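Local coordinates for protein probable GTPase engC (Thermotoga maritima, PDB 1U0L) that is a zinc-binding, circularly permuted GTPase that probably hydrolyses GTP slowly and assists late maturation of the 30S ribosomal subunit, at residues R12-S17 with G222-D227; N21-E26 with G65-V70. All coordinates share one frame; numbering follows the deposited sequence.

Contact 1: residues R12-S17 with G222-D227; sequences RGIVVS and GGYVVD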
ATOM      1  N   ARG A  12      -3.375  -0.376  26.070  1.00 72.27           N
ATOM      2  CA  ARG A  12      -3.064  -0.047  24.687  1.00 67.75           C
ATOM      3  C   ARG A  12      -3.897  -0.879  23.720  1.00 63.60           C
ATOM      4  O   ARG A  12      -4.161  -2.059  23.960  1.00 62.57           O
ATOM      5  CB  ARG A  12      -1.577  -0.279  24.418  1.00 81.86           C
ATOM      6  CG  ARG A  12      -0.676   0.397  25.428  1.00 84.45           C
ATOM      7  CD  ARG A  12       0.791   0.092  25.176  1.00 87.47           C
ATOM      8  NE  ARG A  12       1.357   0.877  24.081  1.00 90.17           N
ATOM      9  CZ  ARG A  12       1.408   2.207  24.054  1.00 91.22           C
ATOM     10  NH1 ARG A  12       0.921   2.922  25.062  1.00 91.10           N
ATOM     11  NH2 ARG A  12       1.967   2.825  23.024  1.00 91.90           N
ATOM     12  N   GLY A  13      -4.310  -0.246  22.624  1.00 67.17           N
ATOM     13  CA  GLY A  13      -5.103  -0.923  21.614  1.00 61.08           C
ATOM     14  C   GLY A  13      -4.915  -0.329  20.229  1.00 56.18           C
ATOM     15  O   GLY A  13      -4.338   0.751  20.079  1.00 55.32           O
ATOM     16  N   ILE A  14      -5.390  -1.046  19.213  1.00 49.20           N
ATOM     17  CA  ILE A  14      -5.304  -0.586  17.826  1.00 45.18           C
ATOM     18  C   ILE A  14      -6.726  -0.355  17.339  1.00 39.67           C
ATOM     19  O   ILE A  14      -7.578  -1.226  17.501  1.00 39.06           O
ATOM     20  CB  ILE A  14      -4.656  -1.644  16.884  1.00 85.26           C
ATOM     21  CG1 ILE A  14      -3.277  -2.067  17.405  1.00 89.37           C
ATOM     22  CG2 ILE A  14      -4.486  -1.060  15.488  1.00 85.60           C
ATOM     23  CD1 ILE A  14      -3.313  -3.014  18.586  1.00 95.19           C
ATOM     24  N   VAL A  15      -7.001   0.813  16.769  1.00 29.63           N
ATOM     25  CA  VAL A  15      -8.338   1.078  16.244  1.00 26.95           C
ATOM     26  C   VAL A  15      -8.568   0.187  15.023  1.00 27.75           C
ATOM     27  O   VAL A  15      -7.693   0.062  14.170  1.00 27.57           O
ATOM     28  CB  VAL A  15      -8.492   2.507  15.772  1.00 23.61           C
ATOM     29  CG1 VAL A  15      -9.870   2.679  15.119  1.00 21.09           C
ATOM     30  CG2 VAL A  15      -8.285   3.464  16.937  1.00 21.88           C
ATOM     31  N   VAL A  16      -9.749  -0.407  14.914  1.00 42.01           N
ATOM     32  CA  VAL A  16     -10.011  -1.291  13.792  1.00 41.18           C
ATOM     33  C   VAL A  16     -11.234  -0.956  12.950  1.00 42.41           C
ATOM     34  O   VAL A  16     -11.387  -1.474  11.842  1.00 42.32           O
ATOM     35  CB  VAL A  16     -10.133  -2.713  14.274  1.00 29.63           C
ATOM     36  CG1 VAL A  16      -8.779  -3.207  14.781  1.00 28.03           C
ATOM     37  CG2 VAL A  16     -11.198  -2.771  15.350  1.00 28.88           C
ATOM     38  N   SER A  17     -12.112  -0.109  13.469  1.00 32.96           N
ATOM     39  CA  SER A  17     -13.288   0.287  12.702  1.00 34.82           C
ATOM     40  C   SER A  17     -14.116   1.314  13.451  1.00 36.32           C
ATOM     41  O   SER A  17     -13.901   1.552  14.636  1.00 35.33           O
ATOM     42  CB  SER A  17     -14.165  -0.926  12.382  1.00 36.05           C
ATOM     43  OG  SER A  17     -14.866  -1.357  13.532  1.00 35.75           O
ATOM     44  N   GLY A 222      -1.932 -13.616  12.496  1.00 34.65           N
ATOM     45  CA  GLY A 222      -1.439 -12.386  13.092  1.00 34.65           C
ATOM     46  C   GLY A 222      -1.062 -11.352  12.055  1.00 36.99           C
ATOM     47  O   GLY A 222      -0.263 -11.605  11.146  1.00 39.17           O
ATOM     48  N   GLY A 223      -1.634 -10.167  12.194  1.00 38.10           N
ATOM     49  CA  GLY A 223      -1.369  -9.103  11.248  1.00 36.91           C
ATOM     50  C   GLY A 223      -2.729  -8.649  10.768  1.00 37.01           C
ATOM     51  O   GLY A 223      -3.733  -9.300  11.065  1.00 36.09           O
ATOM     52  N   TYR A 224      -2.778  -7.538  10.047  1.00 42.84           N
ATOM     53  CA  TYR A 224      -4.048  -7.052   9.545  1.00 42.77           C
ATOM     54  C   TYR A 224      -3.954  -6.605   8.110  1.00 42.21           C
ATOM     55  O   TYR A 224      -2.873  -6.265   7.618  1.00 42.44           O
ATOM     56  CB  TYR A 224      -4.541  -5.848  10.326  1.00 45.19           C
ATOM     57  CG  TYR A 224      -4.625  -6.000  11.813  1.00 50.32           C
ATOM     58  CD1 TYR A 224      -3.492  -5.847  12.618  1.00 51.22           C
ATOM     59  CD2 TYR A 224      -5.862  -6.172  12.436  1.00 52.18           C
ATOM     60  CE1 TYR A 224      -3.592  -5.845  14.006  1.00 52.86           C
ATOM     61  CE2 TYR A 224      -5.971  -6.172  13.824  1.00 55.02           C
ATOM     62  CZ  TYR A 224      -4.836  -6.002  14.600  1.00 54.35           C
ATOM     63  OH  TYR A 224      -4.960  -5.932  15.962  1.00 55.79           O
ATOM     64  N   VAL A 225      -5.110  -6.602   7.453  1.00 44.57           N
ATOM     65  CA  VAL A 225      -5.225  -6.117   6.087  1.00 42.34           C
ATOM     66  C   VAL A 225      -6.458  -5.227   6.056  1.00 41.30           C
ATOM     67  O   VAL A 225      -7.476  -5.528   6.684  1.00 41.83           O
ATOM     68  CB  VAL A 225      -5.362  -7.242   5.038  1.00 24.27           C
ATOM     69  CG1 VAL A 225      -6.692  -7.990   5.205  1.00 21.70           C
ATOM     70  CG2 VAL A 225      -5.217  -6.625   3.635  1.00 21.42           C
ATOM     71  N   VAL A 226      -6.354  -4.124   5.328  1.00 26.67           N
ATOM     72  CA  VAL A 226      -7.440  -3.165   5.258  1.00 23.53           C
ATOM     73  C   VAL A 226      -8.701  -3.612   4.538  1.00 24.65           C
ATOM     74  O   VAL A 226      -8.685  -4.425   3.624  1.00 23.35           O
ATOM     75  CB  VAL A 226      -6.957  -1.827   4.653  1.00  8.69           C
ATOM     76  CG1 VAL A 226      -7.916  -0.708   5.022  1.00  4.88           C
ATOM     77  CG2 VAL A 226      -5.560  -1.494   5.171  1.00  4.69           C
ATOM     78  N   ASP A 227      -9.798  -3.059   5.032  1.00 43.76           N
ATOM     79  CA  ASP A 227     -11.161  -3.258   4.567  1.00 44.07           C
ATOM     80  C   ASP A 227     -11.218  -3.107   3.056  1.00 43.96           C
ATOM     81  O   ASP A 227     -11.445  -4.060   2.338  1.00 43.13           O
ATOM     82  CB  ASP A 227     -12.020  -2.179   5.226  1.00 46.32           C
ATOM     83  CG  ASP A 227     -13.464  -2.536   5.283  1.00 49.22           C
ATOM     84  OD1 ASP A 227     -13.762  -3.744   5.284  1.00 53.79           O
ATOM     85  OD2 ASP A 227     -14.299  -1.604   5.351  1.00 50.42           O
TER

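Contact 2: residues N21-E26 with G65-V70; sequences NMVTVE and GVIENV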
ATOM      1  N   ASN A  21     -21.290   5.452  15.264  1.00 82.49           N
ATOM      2  CA  ASN A  21     -20.749   6.759  15.640  1.00 82.55           C
ATOM      3  C   ASN A  21     -19.799   6.659  16.839  1.00 82.48           C
ATOM      4  O   ASN A  21     -19.731   7.564  17.670  1.00 81.90           O
ATOM      5  CB  ASN A  21     -21.909   7.718  15.942  1.00 56.35           C
ATOM      6  CG  ASN A  21     -21.555   9.177  15.699  1.00 56.88           C
ATOM      7  OD1 ASN A  21     -22.433  10.042  15.662  1.00 55.95           O
ATOM      8  ND2 ASN A  21     -20.270   9.459  15.540  1.00 57.23           N
ATOM      9  N   MET A  22     -19.063   5.551  16.909  1.00 90.30           N
ATOM     10  CA  MET A  22     -18.103   5.306  17.986  1.00 89.48           C
ATOM     11  C   MET A  22     -16.885   4.505  17.499  1.00 88.45           C
ATOM     12  O   MET A  22     -16.983   3.704  16.570  1.00 89.32           O
ATOM     13  CB  MET A  22     -18.779   4.556  19.139  1.00 63.40           C
ATOM     14  CG  MET A  22     -19.832   5.358  19.900  1.00 62.74           C
ATOM     15  SD  MET A  22     -20.574   4.429  21.271  1.00 60.07           S
ATOM     16  CE  MET A  22     -19.579   4.982  22.608  1.00 61.85           C
ATOM     17  N   VAL A  23     -15.740   4.727  18.136  1.00 36.27           N
ATOM     18  CA  VAL A  23     -14.509   4.033  17.775  1.00 34.06           C
ATOM     19  C   VAL A  23     -14.409   2.642  18.401  1.00 33.45           C
ATOM     20  O   VAL A  23     -14.553   2.479  19.613  1.00 31.72           O
ATOM     21  CB  VAL A  23     -13.263   4.839  18.221  1.00 54.80           C
ATOM     22  CG1 VAL A  23     -11.984   4.069  17.879  1.00 54.50           C
ATOM     23  CG2 VAL A  23     -13.262   6.208  17.564  1.00 53.74           C
ATOM     24  N   THR A  24     -14.145   1.643  17.564  1.00 58.82           N
ATOM     25  CA  THR A  24     -14.003   0.264  18.020  1.00 59.55           C
ATOM     26  C   THR A  24     -12.511  -0.011  18.126  1.00 60.46           C
ATOM     27  O   THR A  24     -11.801   0.088  17.128  1.00 60.45           O
ATOM     28  CB  THR A  24     -14.577  -0.733  16.990  1.00 50.39           C
ATOM     29  OG1 THR A  24     -15.838  -0.254  16.505  1.00 51.81           O
ATOM     30  CG2 THR A  24     -14.768  -2.107  17.623  1.00 47.52           C
ATOM     31  N   VAL A  25     -12.025  -0.348  19.316  1.00 50.03           N
ATOM     32  CA  VAL A  25     -10.600  -0.642  19.468  1.00 50.94           C
ATOM     33  C   VAL A  25     -10.390  -2.105  19.804  1.00 52.46           C
ATOM     34  O   VAL A  25     -11.291  -2.777  20.284  1.00 52.31           O
ATOM     35  CB  VAL A  25      -9.920   0.215  20.588  1.00 44.84           C
ATOM     36  CG1 VAL A  25     -10.746   1.460  20.875  1.00 44.38           C
ATOM     37  CG2 VAL A  25      -9.711  -0.615  21.844  1.00 43.30           C
ATOM     38  N   GLU A  26      -9.189  -2.592  19.544  1.00 50.75           N
ATOM     39  CA  GLU A  26      -8.845  -3.970  19.847  1.00 55.58           C
ATOM     40  C   GLU A  26      -7.719  -3.913  20.859  1.00 59.50           C
ATOM     41  O   GLU A  26      -6.805  -3.104  20.721  1.00 60.57           O
ATOM     42  CB  GLU A  26      -8.376  -4.688  18.593  1.00 56.18           C
ATOM     43  CG  GLU A  26      -7.941  -6.109  18.845  1.00 57.05           C
ATOM     44  CD  GLU A  26      -7.630  -6.846  17.562  1.00 56.53           C
ATOM     45  OE1 GLU A  26      -8.438  -6.728  16.613  1.00 58.24           O
ATOM     46  OE2 GLU A  26      -6.594  -7.543  17.509  1.00 54.77           O
ATOM     47  N   GLY A  65     -15.441   1.187  26.725  1.00 63.62           N
ATOM     48  CA  GLY A  65     -14.295   1.887  27.284  1.00 57.02           C
ATOM     49  C   GLY A  65     -14.231   3.327  26.800  1.00 53.17           C
ATOM     50  O   GLY A  65     -15.134   3.786  26.096  1.00 52.39           O
ATOM     51  N   VAL A  66     -13.178   4.048  27.178  1.00 61.34           N
ATOM     52  CA  VAL A  66     -13.019   5.444  26.770  1.00 58.73           C
ATOM     53  C   VAL A  66     -11.591   5.661  26.302  1.00 57.88           C
ATOM     54  O   VAL A  66     -10.642   5.216  26.952  1.00 57.48           O
ATOM     55  CB  VAL A  66     -13.296   6.422  27.935  1.00 41.65           C
ATOM     56  CG1 VAL A  66     -13.306   7.841  27.428  1.00 39.68           C
ATOM     57  CG2 VAL A  66     -14.621   6.095  28.583  1.00 43.09           C
ATOM     58  N   ILE A  67     -11.434   6.352  25.179  1.00 61.58           N
ATOM     59  CA  ILE A  67     -10.104   6.589  24.646  1.00 59.42           C
ATOM     60  C   ILE A  67      -9.443   7.789  25.300  1.00 57.80           C
ATOM     61  O   ILE A  67      -9.906   8.919  25.172  1.00 57.15           O
ATOM     62  CB  ILE A  67     -10.147   6.770  23.120  1.00 62.44           C
ATOM     63  CG1 ILE A  67     -10.767   5.522  22.478  1.00 61.77           C
ATOM     64  CG2 ILE A  67      -8.743   6.980  22.585  1.00 62.13           C
ATOM     65  CD1 ILE A  67     -10.883   5.586  20.976  1.00 62.49           C
ATOM     66  N   GLU A  68      -8.351   7.519  26.006  1.00 65.83           N
ATOM     67  CA  GLU A  68      -7.616   8.558  26.715  1.00 64.58           C
ATOM     68  C   GLU A  68      -6.609   9.282  25.844  1.00 62.82           C
ATOM     69  O   GLU A  68      -6.411  10.482  26.000  1.00 62.81           O
ATOM     70  CB  GLU A  68      -6.908   7.966  27.939  1.00 83.47           C
ATOM     71  CG  GLU A  68      -7.859   7.429  29.016  1.00 84.64           C
ATOM     72  CD  GLU A  68      -8.703   8.519  29.665  1.00 85.43           C
ATOM     73  OE1 GLU A  68      -9.595   8.181  30.469  1.00 84.39           O
ATOM     74  OE2 GLU A  68      -8.474   9.713  29.375  1.00 87.24           O
ATOM     75  N   ASN A  69      -5.972   8.564  24.926  1.00 75.23           N
ATOM     76  CA  ASN A  69      -4.997   9.201  24.052  1.00 72.85           C
ATOM     77  C   ASN A  69      -4.706   8.405  22.783  1.00 70.80           C
ATOM     78  O   ASN A  69      -4.859   7.181  22.747  1.00 70.75           O
ATOM     79  CB  ASN A  69      -3.702   9.458  24.828  1.00 62.13           C
ATOM     80  CG  ASN A  69      -2.674  10.217  24.016  1.00 63.05           C
ATOM     81  OD1 ASN A  69      -2.956  11.290  23.472  1.00 62.96           O
ATOM     82  ND2 ASN A  69      -1.469   9.669  23.931  1.00 63.60           N
ATOM     83  N   VAL A  70      -4.293   9.127  21.744  1.00 41.43           N
ATOM     84  CA  VAL A  70      -3.955   8.549  20.448  1.00 37.10           C
ATOM     85  C   VAL A  70      -2.462   8.716  20.177  1.00 34.06           C
ATOM     86  O   VAL A  70      -1.980   9.839  20.087  1.00 31.71           O
ATOM     87  CB  VAL A  70      -4.716   9.261  19.326  1.00 47.39           C
ATOM     88  CG1 VAL A  70      -4.353   8.653  17.989  1.00 46.85           C
ATOM     89  CG2 VAL A  70      -6.203   9.174  19.576  1.00 47.81           C
TER

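Contact 1: residues R12-S17 with G222-D227
The one aromatic ring of this contact, that of Tyr224, meets Val16 at an oblique angle. Val16 CG1 lies 4.2 Å from Tyr224 CE2, on the side of the ring that carries CD2 and CE2. At the far end of the ring, Ile14 CD1 lies 4.3 Å from Tyr224 OH. The two aliphatic chains therefore meet different parts of the tyrosine, one the ring carbons and the other the phenol end. Ile171, Leu216 and Lys218 of the GTPase-domain sheet also touch the tyrosine side chain.

Tyr224 CG lies anti to its carbonyl carbon (chi1 -53°), which sends the ring from strand 224-226 toward strand 11-19. Val16 CG1 is likewise anti to its own carbonyl carbon and is the branch that reaches the ring. The backbones stay apart. Their closest CA atoms, those of Val16 and Val226, are 9.1 Å apart, and no hydrogen bond joins the two segments. Strand 11-19 belongs to the N-terminal OB domain and strand 224-226 to the GTPase sheet, so this is an interface between domains. At the end of segment 222-227, Asp227 opens a DTPG sequence that fits the G3 motif of P-loop GTPases.

The interaction is mixed in character. The ring carbons meet a valine methyl, while the hydroxyl of this buried tyrosine is satisfied by a hydrogen bond to Glu26 OE2, on the strand beside 11-19. Apolar contact and a polar anchor thus tie one tyrosine of the GTPase domain to two neighbouring OB-domain strands.

Contact 2: residues N21-E26 with G65-V70
Ile67 points its CD1 methyl at Val23 and Val25 in the interior of the N-terminal OB-fold barrel. Ile67 CD1 is 3.6 Å from Val23 CG1 and 3.7 Å from Val23 CB. Ile67 CD1 is also 4.1 Å from Val25 CG1. All three residues are buried and their contact is purely apolar. The side chains of Val23 and Ile67 cross at about a right angle, whereas Val25 and Ile67 run past each other in opposite directions.

Ile67 reaches this position because its chain is extended beyond CB, with CD1 anti to CA (chi2 179°). Val23 CG1, anti to the backbone N (chi1 178°), is the valine branch that comes nearest.

In the next shell, Val23 also touches Val15 and Phe18 of strand 11-19. Val25 touches Cys36 and Tyr57, and Ile67 touches Val55. These neighbours span strands 11-19, 33-38 and 54-58.

Strands 22-27 and 65-70 are not paired with each other. Strand 33-38 lies between them in the sheet, antiparallel to the first and parallel to the second. The nearest CA atoms, of Val23 and Ile67, are accordingly 8.6 Å apart, and the methyls meet across the curve of the sheet. Just past Ile67, Glu68 and Asn69 both face Glu56 in a classic beta bulge. Glu68 OE1 is held there by a salt bridge to Arg39 NE and a hydrogen bond to Thr58 OG1. Back in the core, Val23 CG1 and Val25 CG1 lie 4.2 Å apart, and Ile67 CD1 reaches both.

Contact 1 and contact 2 have centres about 13 Å apart and share the OB-domain sheet, where strands 11-19 and 22-27 are neighbours and follow each other in the chain. In sequence order the segments run 12-17, 21-26, 65-70 and 222-227, so both segments of contact 2 fall between those of contact 1. Contact 2 joins strands within the OB domain; contact 1 joins that domain to the GTPase sheet. They also touch directly. Ile14 N lies 2.9 Å from Glu26 O, a probable hydrogen bond, and Val15 packs on Val23. The barrel core is thus continuous with the strands that meet the GTPase domain.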